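Local coordinates for hypothetical protein Atu0492 (Agrobacterium tumefaciens, PDB 2GMY), which is of unknown function but probably acts in antioxidant defence as an AhpD-like member of the carboxymuconolactone decarboxylase family, at residues G29-H32 with R33-H36; K57-H61 with D62-E66; P104-A107 with F108-L111; N131-N134 with R135-V138. All coordinates share one frame; numbering follows the deposited sequence.

Interaction 1: G29-H32 with R33-H36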
loop_
_atom_site.group_PDB
_atom_site.type_symbol
_atom_site.label_atom_id
_atom_site.label_comp_id
_atom_site.label_asym_id
_atom_site.label_seq_id
_atom_site.Cartn_x
_atom_site.Cartn_y
_atom_site.Cartn_z
ATOM N N GLY A 29 21.876 23.213 17.339
ATOM C CA GLY A 29 23.144 23.354 16.618
ATOM C C GLY A 29 23.081 22.862 15.176
ATOM O O GLY A 29 23.981 23.136 14.384
ATOM N N LEU A 30 22.018 22.137 14.826
ATOM C CA LEU A 30 21.830 21.730 13.439
ATOM C C LEU A 30 21.682 22.955 12.559
ATOM O O LEU A 30 20.983 23.908 12.925
ATOM C CB LEU A 30 20.568 20.880 13.278
ATOM C CG LEU A 30 20.618 19.367 13.455
ATOM C CD1 LEU A 30 19.296 18.804 12.955
ATOM C CD2 LEU A 30 21.782 18.737 12.708
ATOM N N GLU A 31 22.332 22.922 11.405
ATOM C CA GLU A 31 22.215 23.979 10.412
ATOM C C GLU A 31 20.740 24.255 10.108
ATOM O O GLU A 31 19.948 23.321 9.943
ATOM C CB GLU A 31 22.935 23.555 9.139
ATOM C CG GLU A 31 23.551 24.694 8.367
ATOM C CD GLU A 31 24.389 24.216 7.202
ATOM O OE1 GLU A 31 25.329 23.409 7.410
ATOM O OE2 GLU A 31 24.106 24.664 6.075
ATOM N N HIS A 32 20.372 25.530 10.033
ATOM C CA HIS A 32 18.968 25.886 9.849
ATOM C C HIS A 32 18.383 25.344 8.542
ATOM O O HIS A 32 17.207 24.967 8.495
ATOM C CB HIS A 32 18.748 27.396 10.000
ATOM C CG HIS A 32 19.012 27.895 11.386
ATOM N ND1 HIS A 32 18.337 27.412 12.488
ATOM C CD2 HIS A 32 19.885 28.820 11.854
ATOM C CE1 HIS A 32 18.780 28.020 13.575
ATOM N NE2 HIS A 32 19.721 28.877 13.219
ATOM N N ARG A 33 19.209 25.284 7.501
ATOM C CA ARG A 33 18.800 24.707 6.223
ATOM C C ARG A 33 18.309 23.265 6.386
ATOM O O ARG A 33 17.308 22.866 5.772
ATOM C CB ARG A 33 19.949 24.749 5.222
ATOM C CG ARG A 33 19.546 24.170 3.885
ATOM C CD ARG A 33 20.670 24.124 2.870
ATOM N NE ARG A 33 21.816 23.331 3.296
ATOM C CZ ARG A 33 22.957 23.849 3.731
ATOM N NH1 ARG A 33 23.097 25.169 3.806
ATOM N NH2 ARG A 33 23.962 23.054 4.088
ATOM N N PHE A 34 19.001 22.501 7.224
ATOM C CA PHE A 34 18.634 21.098 7.464
ATOM C C PHE A 34 17.354 20.996 8.296
ATOM O O PHE A 34 16.518 20.106 8.069
ATOM C CB PHE A 34 19.782 20.332 8.131
ATOM C CG PHE A 34 21.049 20.281 7.302
ATOM C CD1 PHE A 34 20.999 20.155 5.908
ATOM C CD2 PHE A 34 22.294 20.326 7.924
ATOM C CE1 PHE A 34 22.179 20.100 5.142
ATOM C CE2 PHE A 34 23.470 20.273 7.169
ATOM C CZ PHE A 34 23.404 20.159 5.776
ATOM N N ILE A 35 17.199 21.905 9.258
ATOM C CA ILE A 35 15.974 21.954 10.049
ATOM C C ILE A 35 14.779 22.275 9.137
ATOM O O ILE A 35 13.742 21.603 9.201
ATOM C CB ILE A 35 16.092 22.946 11.230
ATOM C CG1 ILE A 35 17.192 22.477 12.189
ATOM C CG2 ILE A 35 14.745 23.056 11.962
ATOM C CD1 ILE A 35 17.452 23.456 13.352
ATOM N N HIS A 36 14.935 23.276 8.271
ATOM C CA HIS A 36 13.887 23.610 7.298
ATOM C C HIS A 36 13.524 22.424 6.410
ATOM O O HIS A 36 12.350 22.133 6.185
ATOM C CB HIS A 36 14.335 24.755 6.395
ATOM C CG HIS A 36 14.501 26.052 7.113
ATOM N ND1 HIS A 36 13.602 26.492 8.059
ATOM C CD2 HIS A 36 15.445 27.018 7.005
ATOM C CE1 HIS A 36 13.989 27.674 8.511
ATOM N NE2 HIS A 36 15.105 28.013 7.890
#

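Interaction 2: K57-H61 with D62-E66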
loop_
_atom_site.group_PDB
_atom_site.type_symbol
_atom_site.label_atom_id
_atom_site.label_comp_id
_atom_site.label_asym_id
_atom_site.label_seq_id
_atom_site.Cartn_x
_atom_site.Cartn_y
_atom_site.Cartn_z
ATOM N N LYS A 57 7.256 29.265 4.234
ATOM C CA LYS A 57 7.535 30.671 4.576
ATOM C C LYS A 57 8.847 30.807 5.340
ATOM O O LYS A 57 9.640 31.718 5.064
ATOM C CB LYS A 57 6.367 31.272 5.356
ATOM C CG LYS A 57 5.153 31.542 4.464
ATOM C CD LYS A 57 3.881 31.747 5.269
ATOM C CE LYS A 57 2.702 32.003 4.357
ATOM N NZ LYS A 57 1.410 32.073 5.115
ATOM N N GLU A 58 9.092 29.898 6.282
ATOM C CA GLU A 58 10.370 29.917 7.022
ATOM C C GLU A 58 11.583 29.673 6.125
ATOM O O GLU A 58 12.612 30.345 6.269
ATOM C CB GLU A 58 10.373 28.917 8.172
ATOM C CG GLU A 58 9.377 29.249 9.267
ATOM C CD GLU A 58 9.113 28.063 10.164
ATOM O OE1 GLU A 58 9.230 26.911 9.681
ATOM O OE2 GLU A 58 8.778 28.272 11.350
ATOM N N SER A 59 11.467 28.705 5.212
ATOM C CA SER A 59 12.538 28.399 4.256
ATOM C C SER A 59 12.822 29.610 3.373
ATOM O O SER A 59 13.974 29.968 3.146
ATOM C CB SER A 59 12.155 27.198 3.383
ATOM O OG SER A 59 11.980 26.049 4.184
ATOM N N ARG A 60 11.753 30.237 2.900
ATOM C CA ARG A 60 11.869 31.407 2.030
ATOM C C ARG A 60 12.577 32.538 2.774
ATOM O O ARG A 60 13.438 33.231 2.215
ATOM C CB ARG A 60 10.496 31.863 1.553
ATOM C CG ARG A 60 10.555 33.100 0.636
ATOM C CD ARG A 60 9.176 33.456 0.136
ATOM N NE ARG A 60 8.618 32.392 -0.701
ATOM C CZ ARG A 60 7.441 31.794 -0.519
ATOM N NH1 ARG A 60 6.628 32.147 0.469
ATOM N NH2 ARG A 60 7.074 30.834 -1.355
ATOM N N HIS A 61 12.211 32.714 4.034
ATOM C CA HIS A 61 12.790 33.781 4.835
ATOM C C HIS A 61 14.305 33.639 5.002
ATOM O O HIS A 61 15.035 34.645 5.027
ATOM C CB HIS A 61 12.128 33.833 6.193
ATOM C CG HIS A 61 12.579 34.994 7.014
ATOM N ND1 HIS A 61 12.277 36.295 6.674
ATOM C CD2 HIS A 61 13.364 35.060 8.115
ATOM C CE1 HIS A 61 12.816 37.113 7.562
ATOM N NE2 HIS A 61 13.487 36.390 8.442
ATOM N N ASP A 62 14.774 32.396 5.125
ATOM C CA ASP A 62 16.205 32.123 5.278
ATOM C C ASP A 62 16.953 32.044 3.949
ATOM O O ASP A 62 18.112 31.625 3.908
ATOM C CB ASP A 62 16.443 30.881 6.153
ATOM C CG ASP A 62 16.372 31.195 7.639
ATOM O OD1 ASP A 62 16.347 32.396 8.008
ATOM O OD2 ASP A 62 16.353 30.251 8.455
ATOM N N GLY A 63 16.281 32.455 2.871
ATOM C CA GLY A 63 16.913 32.644 1.568
ATOM C C GLY A 63 17.000 31.428 0.656
ATOM O O GLY A 63 17.661 31.486 -0.382
ATOM N N LEU A 64 16.341 30.329 1.034
ATOM C CA LEU A 64 16.288 29.138 0.180
ATOM C C LEU A 64 15.486 29.443 -1.082
ATOM O O LEU A 64 14.521 30.221 -1.045
ATOM C CB LEU A 64 15.727 27.936 0.965
ATOM C CG LEU A 64 16.746 27.496 2.035
ATOM C CD1 LEU A 64 16.140 26.856 3.273
ATOM C CD2 LEU A 64 17.862 26.610 1.439
ATOM N N SER A 65 15.893 28.859 -2.209
ATOM C CA SER A 65 15.265 29.202 -3.492
ATOM C C SER A 65 13.836 28.661 -3.623
ATOM O O SER A 65 13.456 27.692 -2.958
ATOM C CB SER A 65 16.120 28.702 -4.651
ATOM O OG SER A 65 16.021 27.293 -4.785
ATOM N N GLU A 66 13.050 29.262 -4.507
ATOM C CA GLU A 66 11.698 28.733 -4.751
ATOM C C GLU A 66 11.759 27.312 -5.326
ATOM O O GLU A 66 10.863 26.505 -5.078
ATOM C CB GLU A 66 10.850 29.666 -5.623
ATOM C CG GLU A 66 10.634 31.065 -5.016
ATOM C CD GLU A 66 9.980 31.031 -3.637
ATOM O OE1 GLU A 66 9.033 30.240 -3.433
ATOM O OE2 GLU A 66 10.398 31.808 -2.754
HETATM O O HOH W 1 16.828 35.552 6.825
#

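Interaction 3: P104-A107 with F108-L111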
loop_
_atom_site.group_PDB
_atom_site.type_symbol
_atom_site.label_atom_id
_atom_site.label_comp_id
_atom_site.label_asym_id
_atom_site.label_seq_id
_atom_site.Cartn_x
_atom_site.Cartn_y
_atom_site.Cartn_z
ATOM N N PRO A 104 15.626 1.438 6.712
ATOM C CA PRO A 104 16.557 0.466 6.125
ATOM C C PRO A 104 18.030 0.837 6.219
ATOM O O PRO A 104 18.385 2.024 6.285
ATOM C CB PRO A 104 16.136 0.410 4.638
ATOM C CG PRO A 104 14.689 0.910 4.640
ATOM C CD PRO A 104 14.708 1.991 5.697
ATOM N N ASP A 105 18.864 -0.199 6.210
ATOM C CA ASP A 105 20.314 -0.049 6.223
ATOM C C ASP A 105 20.839 0.916 5.165
ATOM O O ASP A 105 21.705 1.731 5.469
ATOM C CB ASP A 105 20.982 -1.418 6.014
ATOM C CG ASP A 105 20.895 -2.325 7.245
ATOM O OD1 ASP A 105 20.668 -1.850 8.382
ATOM O OD2 ASP A 105 21.086 -3.551 7.065
ATOM N N ASP A 106 20.332 0.829 3.930
ATOM C CA ASP A 106 20.851 1.688 2.859
ATOM C C ASP A 106 20.651 3.172 3.168
ATOM O O ASP A 106 21.588 3.969 3.045
ATOM C CB ASP A 106 20.240 1.323 1.504
ATOM C CG ASP A 106 20.773 0.001 0.954
ATOM O OD1 ASP A 106 21.698 -0.602 1.559
ATOM O OD2 ASP A 106 20.266 -0.442 -0.108
ATOM N N ALA A 107 19.433 3.531 3.588
ATOM C CA ALA A 107 19.120 4.905 3.986
ATOM C C ALA A 107 19.987 5.389 5.161
ATOM O O ALA A 107 20.453 6.537 5.175
ATOM C CB ALA A 107 17.637 5.034 4.326
ATOM N N PHE A 108 20.220 4.512 6.133
ATOM C CA PHE A 108 21.042 4.887 7.273
ATOM C C PHE A 108 22.513 5.053 6.862
ATOM O O PHE A 108 23.184 5.993 7.307
ATOM C CB PHE A 108 20.913 3.861 8.400
ATOM C CG PHE A 108 21.687 4.236 9.623
ATOM C CD1 PHE A 108 21.321 5.343 10.380
ATOM C CD2 PHE A 108 22.825 3.513 9.989
ATOM C CE1 PHE A 108 22.050 5.716 11.511
ATOM C CE2 PHE A 108 23.557 3.868 11.123
ATOM C CZ PHE A 108 23.180 4.982 11.878
ATOM N N GLU A 109 23.006 4.147 6.012
ATOM C CA GLU A 109 24.399 4.192 5.546
ATOM C C GLU A 109 24.697 5.498 4.797
ATOM O O GLU A 109 25.743 6.132 4.989
ATOM C CB GLU A 109 24.692 2.989 4.636
ATOM C CG GLU A 109 26.126 2.929 4.145
ATOM C CD GLU A 109 26.386 1.800 3.157
ATOM O OE1 GLU A 109 25.426 1.288 2.527
ATOM O OE2 GLU A 109 27.570 1.444 2.992
ATOM N N THR A 110 23.775 5.880 3.922
ATOM C CA THR A 110 23.919 7.105 3.143
ATOM C C THR A 110 23.915 8.324 4.071
ATOM O O THR A 110 24.701 9.259 3.901
ATOM C CB THR A 110 22.802 7.165 2.092
ATOM O OG1 THR A 110 22.919 6.012 1.237
ATOM C CG2 THR A 110 22.875 8.429 1.265
ATOM N N LEU A 111 23.044 8.300 5.076
ATOM C CA LEU A 111 23.017 9.373 6.070
ATOM C C LEU A 111 24.350 9.469 6.818
ATOM O O LEU A 111 24.906 10.567 6.982
ATOM C CB LEU A 111 21.853 9.159 7.041
ATOM C CG LEU A 111 21.674 10.263 8.094
ATOM C CD1 LEU A 111 21.043 11.512 7.503
ATOM C CD2 LEU A 111 20.870 9.733 9.275
#

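Interaction 4: N131-N134 with R135-V138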
loop_
_atom_site.group_PDB
_atom_site.type_symbol
_atom_site.label_atom_id
_atom_site.label_comp_id
_atom_site.label_asym_id
_atom_site.label_seq_id
_atom_site.Cartn_x
_atom_site.Cartn_y
_atom_site.Cartn_z
ATOM N N ASN A 131 6.968 15.279 13.147
ATOM C CA ASN A 131 5.940 14.251 13.031
ATOM C C ASN A 131 4.846 14.407 14.103
ATOM O O ASN A 131 3.678 14.076 13.870
ATOM C CB ASN A 131 6.565 12.855 13.047
ATOM C CG ASN A 131 6.873 12.372 11.650
ATOM O OD1 ASN A 131 6.020 11.791 10.976
ATOM N ND2 ASN A 131 8.087 12.647 11.184
ATOM N N THR A 132 5.235 14.946 15.262
ATOM C CA THR A 132 4.285 15.265 16.321
ATOM C C THR A 132 3.429 16.477 15.924
ATOM O O THR A 132 2.195 16.420 15.991
ATOM C CB THR A 132 5.005 15.465 17.662
ATOM O OG1 THR A 132 5.497 14.187 18.108
ATOM C CG2 THR A 132 4.044 16.009 18.724
ATOM N N TRP A 133 4.065 17.568 15.507
ATOM C CA TRP A 133 3.294 18.743 15.072
ATOM C C TRP A 133 2.325 18.387 13.942
ATOM O O TRP A 133 1.172 18.826 13.945
ATOM C CB TRP A 133 4.208 19.875 14.606
ATOM C CG TRP A 133 4.924 20.599 15.694
ATOM C CD1 TRP A 133 6.277 20.671 15.874
ATOM C CD2 TRP A 133 4.335 21.391 16.736
ATOM N NE1 TRP A 133 6.566 21.454 16.975
ATOM C CE2 TRP A 133 5.391 21.905 17.521
ATOM C CE3 TRP A 133 3.014 21.711 17.084
ATOM C CZ2 TRP A 133 5.169 22.735 18.645
ATOM C CZ3 TRP A 133 2.788 22.527 18.200
ATOM C CH2 TRP A 133 3.863 23.027 18.966
ATOM N N ASN A 134 2.783 17.601 12.967
ATOM C CA ASN A 134 1.894 17.181 11.864
ATOM C C ASN A 134 0.652 16.436 12.365
ATOM O O ASN A 134 -0.463 16.637 11.863
ATOM C CB ASN A 134 2.631 16.298 10.863
ATOM C CG ASN A 134 3.749 17.026 10.106
ATOM O OD1 ASN A 134 3.826 18.276 10.042
ATOM N ND2 ASN A 134 4.613 16.237 9.497
ATOM N N ARG A 135 0.852 15.556 13.345
ATOM C CA ARG A 135 -0.264 14.795 13.902
ATOM C C ARG A 135 -1.246 15.670 14.668
ATOM O O ARG A 135 -2.461 15.474 14.585
ATOM C CB ARG A 135 0.271 13.644 14.760
ATOM C CG ARG A 135 0.849 12.541 13.887
ATOM C CD ARG A 135 1.678 11.483 14.620
ATOM N NE ARG A 135 1.906 10.366 13.696
ATOM C CZ ARG A 135 2.819 10.374 12.722
ATOM N NH1 ARG A 135 3.637 11.422 12.554
ATOM N NH2 ARG A 135 2.911 9.332 11.909
ATOM N N ILE A 136 -0.714 16.647 15.403
ATOM C CA ILE A 136 -1.544 17.617 16.106
ATOM C C ILE A 136 -2.320 18.482 15.117
ATOM O O ILE A 136 -3.540 18.627 15.238
ATOM C CB ILE A 136 -0.689 18.489 17.056
ATOM C CG1 ILE A 136 -0.130 17.617 18.188
ATOM C CG2 ILE A 136 -1.494 19.673 17.617
ATOM C CD1 ILE A 136 1.028 18.269 18.962
ATOM N N ALA A 137 -1.626 19.041 14.132
ATOM C CA ALA A 137 -2.279 19.965 13.191
ATOM C C ALA A 137 -3.310 19.269 12.303
ATOM O O ALA A 137 -4.416 19.776 12.108
ATOM C CB ALA A 137 -1.263 20.690 12.359
ATOM N N VAL A 138 -2.951 18.119 11.748
ATOM C CA VAL A 138 -3.916 17.399 10.921
ATOM C C VAL A 138 -5.029 16.836 11.813
ATOM O O VAL A 138 -6.223 16.961 11.498
ATOM C CB VAL A 138 -3.235 16.300 10.080
ATOM C CG1 VAL A 138 -4.266 15.501 9.287
ATOM C CG2 VAL A 138 -2.220 16.929 9.133
#

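Interaction 1: G29-H32 with R33-H36
E31 O and H32 O receive the first backbone N-H groups of helix 32-45, from I35 and H36. I35 N donates to E31 O at 3.2 Å, while F34 N makes a weak, bent bond to the same oxygen. H36 N then reaches H32 O at 2.8 Å in a nearly straight helical bond. E31 thus stands at the N-cap position.

Non-bonded contacts fill in around these bonds. The H36 ring lies with one face over H32 O, its CD2 only 3.1 Å from that oxygen. Among the side chains, L30 CB packs against I35 CG1 at 3.9 Å, and I35 CD1 runs up beside the H32 ring. E31 CB touches F34 CD2 at 3.5 Å.

The one charge pair joins E31 to R33. E31 OE2 is modelled over a face of the R33 guanidinium, but too close for its position to be trusted.

All this lies where the loop after helix 12-26 enters helix 32-45. L30 packs on K122 and I123 of helix 117-139; F34 packs on Q84 and L88 of helix 83-96 and meets F115 edge-to-face; and H36 NE2 is hydrogen-bonded to D62 beyond helix 49-61.

Interaction 2: K57-H61 with D62-E66
R60 lays the side of its guanidinium along the carboxylate of E66 and holds it with two nitrogens. R60 NE donates to E66 OE2 at 2.8 Å and R60 NH2 to E66 OE1 at 2.9 Å, one bond to each oxygen and both nearly straight. Both oxygens lie in the guanidinium plane and are met on their syn sides, the two flat groups being 21° apart. The arginine chain runs straight away from the helix and then bends about the CG-CD bond (chi3 -64°), which swings NE round to E66, whose own chain folds back at chi2.

The backbone itself closes helix 49-61 with a Schellman motif. L64 N reaches S59 O at 3.2 Å and G63 N reaches R60 O at 3.0 Å, with G63 taking the positive phi of the C-prime residue. L64 then leans back over the last turn, its CD1 4.0 Å from S59 CB. A water donates to H61 O at 2.7 Å and lies over one face of the H61 ring, toward its rim.

D62 turns OD2 to H36 of helix 32-45. The R60 guanidinium is held by two bonds to E66 and a third, from NH2, to N70 of the second subunit, which together would limit its rotation. A bidentate ion pair thus ties the end of one helix to the start of helix 66-70, and the same group carries the link across the subunit interface, where its charge is probably well balanced by E66.

Interaction 3: P104-A107 with F108-L111
D106 O receives T110 N at 3.0 Å, and T110 OG1 lies just as near the same oxygen, a possible second donor. With OG1 beside the backbone N of T110 (chi1 -60°), the hydroxyl falls back against the preceding turn. The neighbouring carbonyls are used in the same regular way: F108 N bonds to P104 O at 3.1 Å, E109 N to D105 O at 2.8 Å and L111 N to A107 O at 3.1 Å.

Side chains touch this frame chiefly through their CB atoms. E109 CB rests 3.3 Å from D105 O, and L111 CB lies against A107 O. The acid ends of D106 and E109 come together, D106 OD1 to E109 OE1 4.3 Å, without any bond between them.

Further out, P104 holds the N-cap position that opens helix 105-114. F108 swings its ring away from the turn to meet W91 of helix 83-96, which L111 also touches; T110 packs on A87 and P104 on A94 of that helix. Beyond the chain itself, D105 OD1 forms a salt bridge with R4 of the third subunit, and F108 packs on the same arginine.

The acids cluster where the helix begins, and the partial positive charge of the helix start may partly offset the repulsion between D106 and E109. The charge of D105 is answered across the interface by R4 of the third subunit.

Interaction 4: N131-N134 with R135-V138
N131 O is gripped twice by R135. The backbone N of R135 bonds to N131 O at 3.2 Å as its helical i to i+4 partner, from above one face of the carbonyl, and R135 NH1 reaches N131 O at 3.0 Å from the opposite face, so the oxygen is held from both sides. R135 NH1 also bonds N131 OD1 at 2.9 Å, in the amide plane on a lone pair. Both acceptors lie close to the guanidinium plane, and OD1 meets it at the edge, with the amide turned 36° from it. The arginine doubles back along its own helix to get there: CG stands beside the backbone N (chi1 -73°), and the chain then runs extended to NE.

The next two residues continue with I136 N to T132 O at 3.0 Å and A137 N to W133 O at 2.8 Å. I136 CD1 leans on T132 CG2 at 3.8 Å and stands obliquely off the W133 ring, whose NE1 bonds E22 of helix 12-26. N134 bonds S43 through OD1 and packs on C48 and C51, the cysteine pair that in AhpD relatives is redox-active.

N131 is fixed in turn by I127 O and T96 at ND2 and by N46 at OD1. These bonds hold the amide so that OD1 faces R135, while NH2 of the arginine bonds T96 O of the third subunit. A buried guanidinium is thus met by neutral oxygens; carbonyl dipoles probably help stabilise its charge, with R135 NH2 of the third subunit a like charge close by.

Interactions 1 and 2 touch through H36 with D62, and L64 CD1 packs on H36 CD2, joining the start of helix 32-45 to the end of helix 49-61. C48 lies in the loop between these helices and C51 on helix 49-61; N134 of interaction 4 packs on both. The nearest atoms of interaction 4 are about 9 Å from interaction 2 and about 10 Å from interaction 1, on the opposite side of the chain's centre from the latter. Interaction 3 is far from interaction 2 (centres about 28 Å apart) but comes to about 9 Å of interaction 1 at the nearest atoms. It shares with interaction 4 a border on the third subunit, whereas interaction 2 meets the second.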